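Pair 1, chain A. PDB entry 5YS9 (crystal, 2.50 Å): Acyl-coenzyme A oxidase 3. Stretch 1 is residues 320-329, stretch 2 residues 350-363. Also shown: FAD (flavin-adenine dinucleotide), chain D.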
# COMPACT_ATOMS: atom_id res chain seq x y z
N PHE A 320 -8.54 -6.13 -10.42
CA PHE A 320 -7.30 -6.67 -9.90
C PHE A 320 -7.36 -8.10 -9.39
O PHE A 320 -6.44 -8.87 -9.59
CB PHE A 320 -6.63 -5.66 -8.99
CG PHE A 320 -6.32 -4.40 -9.71
CD1 PHE A 320 -5.23 -4.35 -10.54
CD2 PHE A 320 -7.17 -3.33 -9.67
CE1 PHE A 320 -4.95 -3.21 -11.26
CE2 PHE A 320 -6.91 -2.20 -10.39
CZ PHE A 320 -5.80 -2.14 -11.19
N ILE A 321 -8.45 -8.44 -8.74
CA ILE A 321 -8.67 -9.80 -8.34
C ILE A 321 -8.79 -10.68 -9.56
O ILE A 321 -8.35 -11.81 -9.55
CB ILE A 321 -9.85 -9.96 -7.36
CG1 ILE A 321 -9.74 -11.27 -6.61
CG2 ILE A 321 -11.18 -9.93 -8.07
CD1 ILE A 321 -8.57 -11.36 -5.68
N THR A 322 -9.43 -10.18 -10.61
CA THR A 322 -9.44 -10.91 -11.86
C THR A 322 -8.07 -11.05 -12.50
O THR A 322 -7.71 -12.12 -12.93
CB THR A 322 -10.45 -10.33 -12.86
OG1 THR A 322 -11.74 -10.33 -12.29
CG2 THR A 322 -10.49 -11.16 -14.09
N ILE A 323 -7.29 -9.98 -12.53
CA ILE A 323 -5.89 -10.06 -13.04
C ILE A 323 -5.09 -11.13 -12.29
O ILE A 323 -4.48 -12.05 -12.93
CB ILE A 323 -5.18 -8.70 -12.97
CG1 ILE A 323 -5.77 -7.76 -14.03
CG2 ILE A 323 -3.67 -8.85 -13.18
CD1 ILE A 323 -5.49 -6.30 -13.73
N ALA A 324 -5.11 -11.05 -10.95
CA ALA A 324 -4.28 -11.98 -10.13
C ALA A 324 -4.69 -13.42 -10.27
O ALA A 324 -3.81 -14.28 -10.33
CB ALA A 324 -4.29 -11.62 -8.66
N LEU A 325 -6.00 -13.68 -10.33
CA LEU A 325 -6.54 -15.05 -10.42
C LEU A 325 -6.28 -15.73 -11.76
O LEU A 325 -5.95 -16.92 -11.81
CB LEU A 325 -8.03 -15.08 -10.07
CG LEU A 325 -8.28 -14.98 -8.56
CD1 LEU A 325 -9.74 -14.82 -8.18
CD2 LEU A 325 -7.68 -16.18 -7.82
N ARG A 326 -6.45 -14.99 -12.85
CA ARG A 326 -6.14 -15.52 -14.18
C ARG A 326 -4.66 -15.81 -14.31
O ARG A 326 -4.30 -16.90 -14.78
CB ARG A 326 -6.57 -14.55 -15.28
CG ARG A 326 -8.06 -14.59 -15.52
CD ARG A 326 -8.45 -13.53 -16.52
NE ARG A 326 -9.90 -13.47 -16.56
CZ ARG A 326 -10.65 -12.67 -17.32
NH1 ARG A 326 -10.10 -11.77 -18.12
NH2 ARG A 326 -11.99 -12.76 -17.23
N TYR A 327 -3.82 -14.86 -13.90
CA TYR A 327 -2.38 -15.14 -13.76
C TYR A 327 -2.15 -16.40 -12.95
O TYR A 327 -1.46 -17.31 -13.38
CB TYR A 327 -1.63 -14.01 -13.07
CG TYR A 327 -0.13 -14.18 -13.07
CD1 TYR A 327 0.57 -14.22 -14.26
CD2 TYR A 327 0.57 -14.28 -11.91
CE1 TYR A 327 1.93 -14.40 -14.29
CE2 TYR A 327 1.93 -14.47 -11.92
CZ TYR A 327 2.62 -14.52 -13.13
OH TYR A 327 4.00 -14.66 -13.15
N ALA A 328 -2.76 -16.48 -11.79
CA ALA A 328 -2.57 -17.66 -10.95
C ALA A 328 -2.91 -19.01 -11.63
O ALA A 328 -2.30 -20.04 -11.29
CB ALA A 328 -3.37 -17.48 -9.68
N CYS A 329 -3.88 -19.01 -12.54
CA CYS A 329 -4.36 -20.26 -13.16
C CYS A 329 -3.39 -20.80 -14.19
O CYS A 329 -3.42 -22.01 -14.51
CB CYS A 329 -5.74 -20.09 -13.79
SG CYS A 329 -7.06 -19.78 -12.54
N TYR A 350 -1.71 -22.14 0.03
CA TYR A 350 -1.42 -20.81 0.51
C TYR A 350 -1.81 -19.72 -0.46
O TYR A 350 -2.28 -18.68 -0.06
CB TYR A 350 0.01 -20.61 1.00
CG TYR A 350 0.04 -19.40 1.88
CD1 TYR A 350 -0.74 -19.35 3.02
CD2 TYR A 350 0.75 -18.27 1.54
CE1 TYR A 350 -0.77 -18.24 3.82
CE2 TYR A 350 0.72 -17.15 2.34
CZ TYR A 350 -0.05 -17.15 3.48
OH TYR A 350 -0.11 -16.06 4.30
N HIS A 351 -1.61 -19.97 -1.74
CA HIS A 351 -1.97 -18.98 -2.70
C HIS A 351 -3.51 -18.78 -2.79
O HIS A 351 -4.01 -17.62 -2.95
CB HIS A 351 -1.35 -19.31 -4.04
CG HIS A 351 -1.21 -18.12 -4.92
ND1 HIS A 351 -0.20 -17.20 -4.74
CD2 HIS A 351 -1.97 -17.68 -5.94
CE1 HIS A 351 -0.32 -16.27 -5.66
NE2 HIS A 351 -1.39 -16.53 -6.40
N GLN A 352 -4.23 -19.89 -2.65
CA GLN A 352 -5.70 -19.87 -2.54
C GLN A 352 -6.15 -18.99 -1.38
O GLN A 352 -7.02 -18.16 -1.57
CB GLN A 352 -6.28 -21.29 -2.40
CG GLN A 352 -6.11 -22.16 -3.66
CD GLN A 352 -6.58 -23.59 -3.48
OE1 GLN A 352 -7.18 -23.92 -2.45
NE2 GLN A 352 -6.33 -24.45 -4.49
N ARG A 353 -5.50 -19.11 -0.23
CA ARG A 353 -5.76 -18.28 0.93
C ARG A 353 -5.47 -16.80 0.71
O ARG A 353 -6.13 -15.95 1.26
CB ARG A 353 -4.99 -18.77 2.14
CG ARG A 353 -5.64 -19.92 2.86
CD ARG A 353 -4.72 -20.48 3.91
NE ARG A 353 -5.41 -21.37 4.82
CZ ARG A 353 -6.10 -20.97 5.87
NH1 ARG A 353 -6.19 -19.69 6.14
NH2 ARG A 353 -6.68 -21.85 6.63
N ARG A 354 -4.43 -16.51 -0.04
CA ARG A 354 -4.12 -15.13 -0.39
C ARG A 354 -5.19 -14.46 -1.23
O ARG A 354 -5.48 -13.30 -1.02
CB ARG A 354 -2.80 -15.05 -1.13
CG ARG A 354 -1.60 -15.50 -0.34
CD ARG A 354 -0.48 -14.51 -0.50
NE ARG A 354 0.56 -15.00 -1.38
CZ ARG A 354 1.20 -14.27 -2.27
NH1 ARG A 354 2.12 -14.82 -3.02
NH2 ARG A 354 0.92 -12.99 -2.40
N LEU A 355 -5.73 -15.16 -2.21
CA LEU A 355 -6.62 -14.53 -3.16
C LEU A 355 -8.09 -14.85 -3.06
O LEU A 355 -8.93 -13.99 -3.29
CB LEU A 355 -6.15 -14.82 -4.58
CG LEU A 355 -4.75 -14.41 -4.99
CD1 LEU A 355 -4.50 -14.82 -6.42
CD2 LEU A 355 -4.54 -12.92 -4.81
N LEU A 356 -8.44 -16.08 -2.74
CA LEU A 356 -9.87 -16.46 -2.83
C LEU A 356 -10.79 -15.74 -1.81
O LEU A 356 -11.92 -15.41 -2.15
CB LEU A 356 -10.04 -17.97 -2.78
CG LEU A 356 -9.37 -18.70 -3.94
CD1 LEU A 356 -9.60 -20.20 -3.80
CD2 LEU A 356 -9.83 -18.24 -5.32
N PRO A 357 -10.28 -15.46 -0.58
CA PRO A 357 -11.06 -14.68 0.39
C PRO A 357 -11.34 -13.26 -0.09
O PRO A 357 -12.42 -12.71 0.15
CB PRO A 357 -10.18 -14.67 1.63
CG PRO A 357 -9.38 -15.91 1.52
CD PRO A 357 -9.09 -16.05 0.05
N LEU A 358 -10.38 -12.72 -0.85
CA LEU A 358 -10.47 -11.37 -1.34
C LEU A 358 -11.44 -11.34 -2.51
O LEU A 358 -12.14 -10.35 -2.69
CB LEU A 358 -9.08 -10.84 -1.72
CG LEU A 358 -8.03 -10.89 -0.57
CD1 LEU A 358 -6.65 -10.38 -0.96
CD2 LEU A 358 -8.52 -10.07 0.59
N LEU A 359 -11.47 -12.41 -3.30
CA LEU A 359 -12.51 -12.61 -4.31
C LEU A 359 -13.86 -12.65 -3.60
O LEU A 359 -14.80 -12.07 -4.06
CB LEU A 359 -12.28 -13.90 -5.13
CG LEU A 359 -13.45 -14.31 -6.03
CD1 LEU A 359 -13.54 -13.38 -7.23
CD2 LEU A 359 -13.44 -15.79 -6.48
N ALA A 360 -13.93 -13.36 -2.49
CA ALA A 360 -15.14 -13.38 -1.70
C ALA A 360 -15.46 -12.00 -1.15
O ALA A 360 -16.58 -11.57 -1.17
CB ALA A 360 -15.01 -14.40 -0.60
N PHE A 361 -14.43 -11.31 -0.69
CA PHE A 361 -14.58 -9.99 -0.13
C PHE A 361 -15.12 -9.01 -1.15
O PHE A 361 -15.93 -8.17 -0.83
CB PHE A 361 -13.23 -9.50 0.37
CG PHE A 361 -13.30 -8.65 1.59
CD1 PHE A 361 -14.22 -7.64 1.70
CD2 PHE A 361 -12.42 -8.85 2.63
CE1 PHE A 361 -14.27 -6.86 2.81
CE2 PHE A 361 -12.46 -8.07 3.74
CZ PHE A 361 -13.39 -7.08 3.84
N THR A 362 -14.64 -9.09 -2.38
CA THR A 362 -15.12 -8.18 -3.41
C THR A 362 -16.59 -8.36 -3.74
O THR A 362 -17.29 -7.39 -3.89
CB THR A 362 -14.17 -8.02 -4.63
OG1 THR A 362 -14.89 -8.10 -5.85
CG2 THR A 362 -13.06 -9.03 -4.61
N TYR A 363 -17.07 -9.59 -3.80
CA TYR A 363 -18.48 -9.86 -4.01
C TYR A 363 -19.28 -9.27 -2.86
O TYR A 363 -20.33 -8.70 -3.06
CB TYR A 363 -18.75 -11.35 -4.04
CG TYR A 363 -18.72 -12.01 -5.40
CD1 TYR A 363 -17.58 -11.98 -6.18
CD2 TYR A 363 -19.83 -12.67 -5.89
CE1 TYR A 363 -17.55 -12.59 -7.41
CE2 TYR A 363 -19.80 -13.28 -7.12
CZ TYR A 363 -18.65 -13.23 -7.87
OH TYR A 363 -18.63 -13.84 -9.09
PA FAD D . 7.15 -16.21 -8.82
O1A FAD D . 8.38 -16.80 -8.23
O2A FAD D . 6.39 -16.92 -9.87
O5B FAD D . 6.07 -15.89 -7.71
C5B FAD D . 4.89 -15.23 -8.14
C4B FAD D . 3.86 -15.35 -7.05
O4B FAD D . 3.57 -16.72 -6.84
C3B FAD D . 4.45 -14.80 -5.78
O3B FAD D . 3.50 -14.00 -5.11
C2B FAD D . 4.71 -16.01 -4.93
O2B FAD D . 4.48 -15.70 -3.56
C1B FAD D . 3.74 -17.04 -5.47
N9A FAD D . 4.44 -18.32 -5.32
C8A FAD D . 5.46 -18.74 -6.08
N7A FAD D . 5.88 -19.95 -5.65
C5A FAD D . 5.14 -20.30 -4.59
C6A FAD D . 5.07 -21.44 -3.67
N6A FAD D . 5.89 -22.50 -3.78
N1A FAD D . 4.14 -21.40 -2.71
C2A FAD D . 3.30 -20.36 -2.58
N3A FAD D . 3.31 -19.29 -3.38
C4A FAD D . 4.19 -19.21 -4.38
N1 FAD D . 16.23 -10.29 -11.48
C2 FAD D . 17.52 -10.33 -11.86
O2 FAD D . 18.03 -11.43 -12.05
N3 FAD D . 18.27 -9.25 -12.02
C4 FAD D . 17.79 -8.04 -11.83
O4 FAD D . 18.51 -7.07 -12.00
C4X FAD D . 16.39 -7.89 -11.42
N5 FAD D . 15.85 -6.69 -11.21
C5X FAD D . 14.57 -6.58 -10.85
C6 FAD D . 14.05 -5.32 -10.66
C7 FAD D . 12.73 -5.18 -10.29
C7M FAD D . 12.17 -3.81 -10.07
C8 FAD D . 11.90 -6.38 -10.10
C8M FAD D . 10.47 -6.24 -9.69
C9 FAD D . 12.42 -7.64 -10.28
C9A FAD D . 13.74 -7.79 -10.66
N10 FAD D . 14.29 -9.06 -10.85
C10 FAD D . 15.62 -9.13 -11.25
C1' FAD D . 13.51 -10.29 -10.70
C2' FAD D . 13.05 -10.59 -9.27
O2' FAD D . 14.10 -11.18 -8.52
C3' FAD D . 11.83 -11.52 -9.29
O3' FAD D . 10.69 -10.73 -9.54
C4' FAD D . 11.57 -12.27 -7.99
O4' FAD D . 12.81 -12.68 -7.44
C5' FAD D . 10.77 -13.55 -8.21
O5' FAD D . 9.38 -13.36 -8.39
P FAD D . 8.67 -13.96 -9.69
O1P FAD D . 8.18 -12.85 -10.54
O2P FAD D . 9.57 -14.96 -10.28
O3P FAD D . 7.34 -14.67 -9.19
O HOH W 1 -1.33 -14.87 -8.82

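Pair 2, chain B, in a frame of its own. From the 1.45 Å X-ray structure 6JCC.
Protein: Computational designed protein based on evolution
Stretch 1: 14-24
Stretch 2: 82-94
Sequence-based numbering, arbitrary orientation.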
# COMPACT_ATOMS: atom_id res chain seq x y z
N GLU B 14 8.19 4.59 3.50
CA GLU B 14 9.09 3.58 4.07
C GLU B 14 8.37 2.26 4.34
O GLU B 14 8.92 1.20 4.08
CB GLU B 14 9.70 4.11 5.38
N ILE B 15 7.14 2.34 4.85
CA ILE B 15 6.34 1.14 5.14
C ILE B 15 5.95 0.42 3.86
O ILE B 15 6.03 -0.80 3.80
CB ILE B 15 5.10 1.48 5.99
CG1 ILE B 15 5.55 1.96 7.37
CG2 ILE B 15 4.19 0.27 6.17
CD1 ILE B 15 4.61 2.94 8.00
N LEU B 16 5.52 1.17 2.85
CA LEU B 16 5.19 0.58 1.55
C LEU B 16 6.41 -0.11 0.94
O LEU B 16 6.29 -1.22 0.43
CB LEU B 16 4.63 1.63 0.59
CG LEU B 16 3.25 2.20 0.93
CD1 LEU B 16 2.93 3.40 0.06
CD2 LEU B 16 2.15 1.15 0.80
N ALA B 17 7.57 0.53 1.01
CA ALA B 17 8.82 -0.08 0.53
C ALA B 17 9.19 -1.35 1.30
O ALA B 17 9.62 -2.33 0.70
CB ALA B 17 9.97 0.92 0.60
N GLU B 18 8.99 -1.33 2.61
CA GLU B 18 9.26 -2.50 3.45
C GLU B 18 8.32 -3.66 3.14
O GLU B 18 8.75 -4.81 3.09
CB GLU B 18 9.20 -2.12 4.94
CG GLU B 18 9.56 -3.25 5.89
CD GLU B 18 9.70 -2.80 7.33
OE1 GLU B 18 9.41 -1.62 7.64
OE2 GLU B 18 10.08 -3.64 8.17
N ILE B 19 7.04 -3.36 2.94
CA ILE B 19 6.06 -4.37 2.51
C ILE B 19 6.52 -5.00 1.20
O ILE B 19 6.60 -6.22 1.09
CB ILE B 19 4.64 -3.78 2.35
CG1 ILE B 19 4.05 -3.43 3.72
CG2 ILE B 19 3.70 -4.75 1.64
CD1 ILE B 19 2.92 -2.42 3.67
N ILE B 20 6.84 -4.15 0.22
CA ILE B 20 7.29 -4.58 -1.11
C ILE B 20 8.54 -5.46 -1.04
O ILE B 20 8.65 -6.44 -1.78
CB ILE B 20 7.53 -3.35 -2.03
CG1 ILE B 20 6.18 -2.71 -2.40
CG2 ILE B 20 8.28 -3.73 -3.31
CD1 ILE B 20 6.29 -1.27 -2.85
N ALA B 21 9.47 -5.13 -0.15
CA ALA B 21 10.69 -5.93 0.05
C ALA B 21 10.40 -7.36 0.50
O ALA B 21 11.16 -8.28 0.16
CB ALA B 21 11.62 -5.24 1.04
N ASN B 22 9.32 -7.54 1.25
CA ASN B 22 8.95 -8.84 1.81
C ASN B 22 7.89 -9.62 1.04
O ASN B 22 7.89 -10.84 1.09
CB ASN B 22 8.43 -8.64 3.23
CG ASN B 22 9.51 -8.22 4.20
OD1 ASN B 22 10.44 -8.98 4.47
ND2 ASN B 22 9.40 -7.02 4.74
N LEU B 23 7.00 -8.92 0.35
CA LEU B 23 5.76 -9.49 -0.16
C LEU B 23 5.34 -8.77 -1.43
O LEU B 23 5.40 -7.55 -1.50
CB LEU B 23 4.68 -9.34 0.92
CG LEU B 23 3.24 -9.81 0.66
CD1 LEU B 23 3.18 -11.32 0.50
CD2 LEU B 23 2.34 -9.37 1.80
N ASP B 24 4.91 -9.53 -2.43
CA ASP B 24 4.34 -8.95 -3.65
C ASP B 24 3.06 -8.20 -3.25
O ASP B 24 2.12 -8.83 -2.79
CB ASP B 24 4.01 -10.07 -4.64
CG ASP B 24 3.33 -9.58 -5.93
OD1 ASP B 24 3.10 -8.37 -6.11
OD2 ASP B 24 3.03 -10.45 -6.76
N GLY B 82 0.90 -12.81 7.34
CA GLY B 82 1.85 -12.97 8.44
C GLY B 82 2.65 -11.72 8.81
O GLY B 82 3.75 -11.85 9.33
N TYR B 83 2.09 -10.53 8.58
CA TYR B 83 2.81 -9.27 8.84
C TYR B 83 2.00 -8.33 9.73
O TYR B 83 1.45 -7.32 9.28
CB TYR B 83 3.19 -8.59 7.52
CG TYR B 83 4.10 -9.45 6.68
CD1 TYR B 83 5.48 -9.48 6.93
CD2 TYR B 83 3.60 -10.28 5.68
CE1 TYR B 83 6.32 -10.28 6.18
CE2 TYR B 83 4.43 -11.09 4.93
CZ TYR B 83 5.80 -11.09 5.18
OH TYR B 83 6.63 -11.89 4.45
N GLN B 84 1.94 -8.68 11.02
CA GLN B 84 1.18 -7.91 12.01
C GLN B 84 1.76 -6.51 12.22
O GLN B 84 1.02 -5.53 12.21
CB GLN B 84 1.12 -8.65 13.35
CG GLN B 84 0.33 -9.94 13.34
CD GLN B 84 -1.18 -9.74 13.25
OE1 GLN B 84 -1.72 -8.74 13.72
NE2 GLN B 84 -1.87 -10.71 12.65
N ALA B 85 3.08 -6.44 12.41
CA ALA B 85 3.76 -5.16 12.66
C ALA B 85 3.62 -4.19 11.49
O ALA B 85 3.34 -3.01 11.70
CB ALA B 85 5.23 -5.39 12.99
N LEU B 86 3.81 -4.68 10.27
CA LEU B 86 3.62 -3.83 9.08
C LEU B 86 2.16 -3.39 8.90
O LEU B 86 1.91 -2.26 8.48
CB LEU B 86 4.11 -4.53 7.81
CG LEU B 86 5.61 -4.79 7.74
CD1 LEU B 86 5.94 -5.57 6.47
CD2 LEU B 86 6.42 -3.51 7.78
N ALA B 87 1.22 -4.27 9.23
CA ALA B 87 -0.21 -3.92 9.22
C ALA B 87 -0.51 -2.79 10.21
O ALA B 87 -1.23 -1.84 9.88
CB ALA B 87 -1.07 -5.13 9.52
N ASP B 88 0.06 -2.88 11.41
CA ASP B 88 -0.11 -1.85 12.44
C ASP B 88 0.53 -0.53 12.04
O ASP B 88 -0.07 0.52 12.24
CB ASP B 88 0.48 -2.30 13.78
CG ASP B 88 -0.29 -3.44 14.40
OD1 ASP B 88 -1.49 -3.62 14.11
OD2 ASP B 88 0.32 -4.17 15.20
N LYS B 89 1.74 -0.59 11.50
CA LYS B 89 2.44 0.61 11.03
C LYS B 89 1.71 1.28 9.87
O LYS B 89 1.58 2.50 9.83
CB LYS B 89 3.88 0.29 10.61
CG LYS B 89 4.81 0.02 11.78
CD LYS B 89 6.14 -0.54 11.31
CE LYS B 89 7.13 -0.70 12.46
NZ LYS B 89 6.65 -1.63 13.52
N LEU B 90 1.23 0.47 8.93
CA LEU B 90 0.50 1.01 7.78
C LEU B 90 -0.80 1.69 8.20
O LEU B 90 -1.09 2.80 7.75
CB LEU B 90 0.20 -0.08 6.75
CG LEU B 90 -0.43 0.41 5.45
CD1 LEU B 90 0.43 1.42 4.71
CD2 LEU B 90 -0.68 -0.79 4.58
N LYS B 91 -1.58 1.04 9.07
CA LYS B 91 -2.81 1.62 9.61
C LYS B 91 -2.57 2.96 10.31
O LYS B 91 -3.38 3.88 10.19
CB LYS B 91 -3.50 0.64 10.57
N LYS B 92 -1.45 3.06 11.02
CA LYS B 92 -1.06 4.29 11.74
C LYS B 92 -0.82 5.47 10.79
O LYS B 92 -1.32 6.57 11.04
CB LYS B 92 0.21 4.03 12.57
CG LYS B 92 0.66 5.18 13.47
CD LYS B 92 2.02 4.89 14.06
CE LYS B 92 2.38 5.86 15.17
NZ LYS B 92 3.78 5.65 15.66
N TYR B 93 -0.06 5.23 9.72
CA TYR B 93 0.37 6.31 8.82
C TYR B 93 -0.52 6.52 7.58
O TYR B 93 -0.32 7.50 6.86
CB TYR B 93 1.83 6.10 8.41
CG TYR B 93 2.78 6.27 9.57
CD1 TYR B 93 3.04 7.53 10.11
CD2 TYR B 93 3.40 5.17 10.16
CE1 TYR B 93 3.90 7.68 11.19
CE2 TYR B 93 4.27 5.31 11.22
CZ TYR B 93 4.51 6.57 11.74
OH TYR B 93 5.37 6.71 12.81
N LEU B 94 -1.50 5.65 7.35
CA LEU B 94 -2.49 5.88 6.30
C LEU B 94 -3.34 7.07 6.70
O LEU B 94 -3.91 7.06 7.78
CB LEU B 94 -3.41 4.68 6.09
CG LEU B 94 -2.97 3.58 5.14
CD1 LEU B 94 -3.96 2.43 5.18
CD2 LEU B 94 -2.83 4.09 3.72
O HOH W 2 9.20 -11.65 5.12

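Both pairs are two helices packed side by side and running in nearly opposite directions. The angle between their N-to-C directions is 147° in pair 1 and 153° in pair 2. The axes approach to 10.2 Å and 10.0 Å. Fourteen central residues superpose with an RMSD of 0.7 Å. No direct hydrogen bond crosses either contact, so both rest mainly on side-chain packing.

The central match is Ile A321 with Ile B15. Each side chain is a knob held among four residues of the facing helix. In pair 1 these are Leu A355, Leu A358, Leu A359 and Thr A362. In pair 2 they are Leu B86, Lys B89, Leu B90 and Tyr B93, at the matching positions. The rotamers differ: Ile A321 has chi1 t and Ile B15 has chi1 m. Ile A321 CD1 lies 3.6 Å from Leu A355 O and 4.0 Å from Leu A358 CB. Ile B15 CD1 instead lies 3.3 Å from Tyr B93 CD2 and 3.6 Å from Lys B89 O. Thr A362 is the matching residue of Tyr B93, and is much smaller.

Two leucines of the second helix fall at matching positions. Leu A355 matches Leu B86, and both have chi1 m and chi2 t. Leu A359 matches Leu B90, and both have chi1 t and chi2 p. Leu A325 matches Ile B19. Leu A325 CD2 is 3.7 Å from Leu A355 CD1, and Ile B19 CG1 is 4.0 Å from Leu B86 CD1.

The surroundings of the first leucine differ. In pair 1, Leu A355 is itself a knob among Ile A321, Ala A324, Leu A325 and Ala A328. The two alanines are small; Ala A324 CB is 3.9 Å from Leu A355 CD1. In pair 2 their places are taken by Glu B18 and Asn B22. Glu B18 CD, the carboxylate carbon, lies 3.4 Å from Leu B86 CD2, so an exposed acid sits against the leucine at the edge of the contact. Asn B22 ND2 is 4.1 Å from Leu B86 CD1.

Each pair also has a water bridge. Water 1 donates to Ala A324 O at 3.0 Å and is 2.9 Å from His A351 NE2. Water 2 donates to Asn B22 OD1 at 3.0 Å and is 2.7 Å from Tyr B83 OH. Pair 1 also reaches the cofactor: Arg A354 NH1 donates a hydrogen bond to FAD O3B at 2.6 Å. The matching residue in pair 2 is Ala B85.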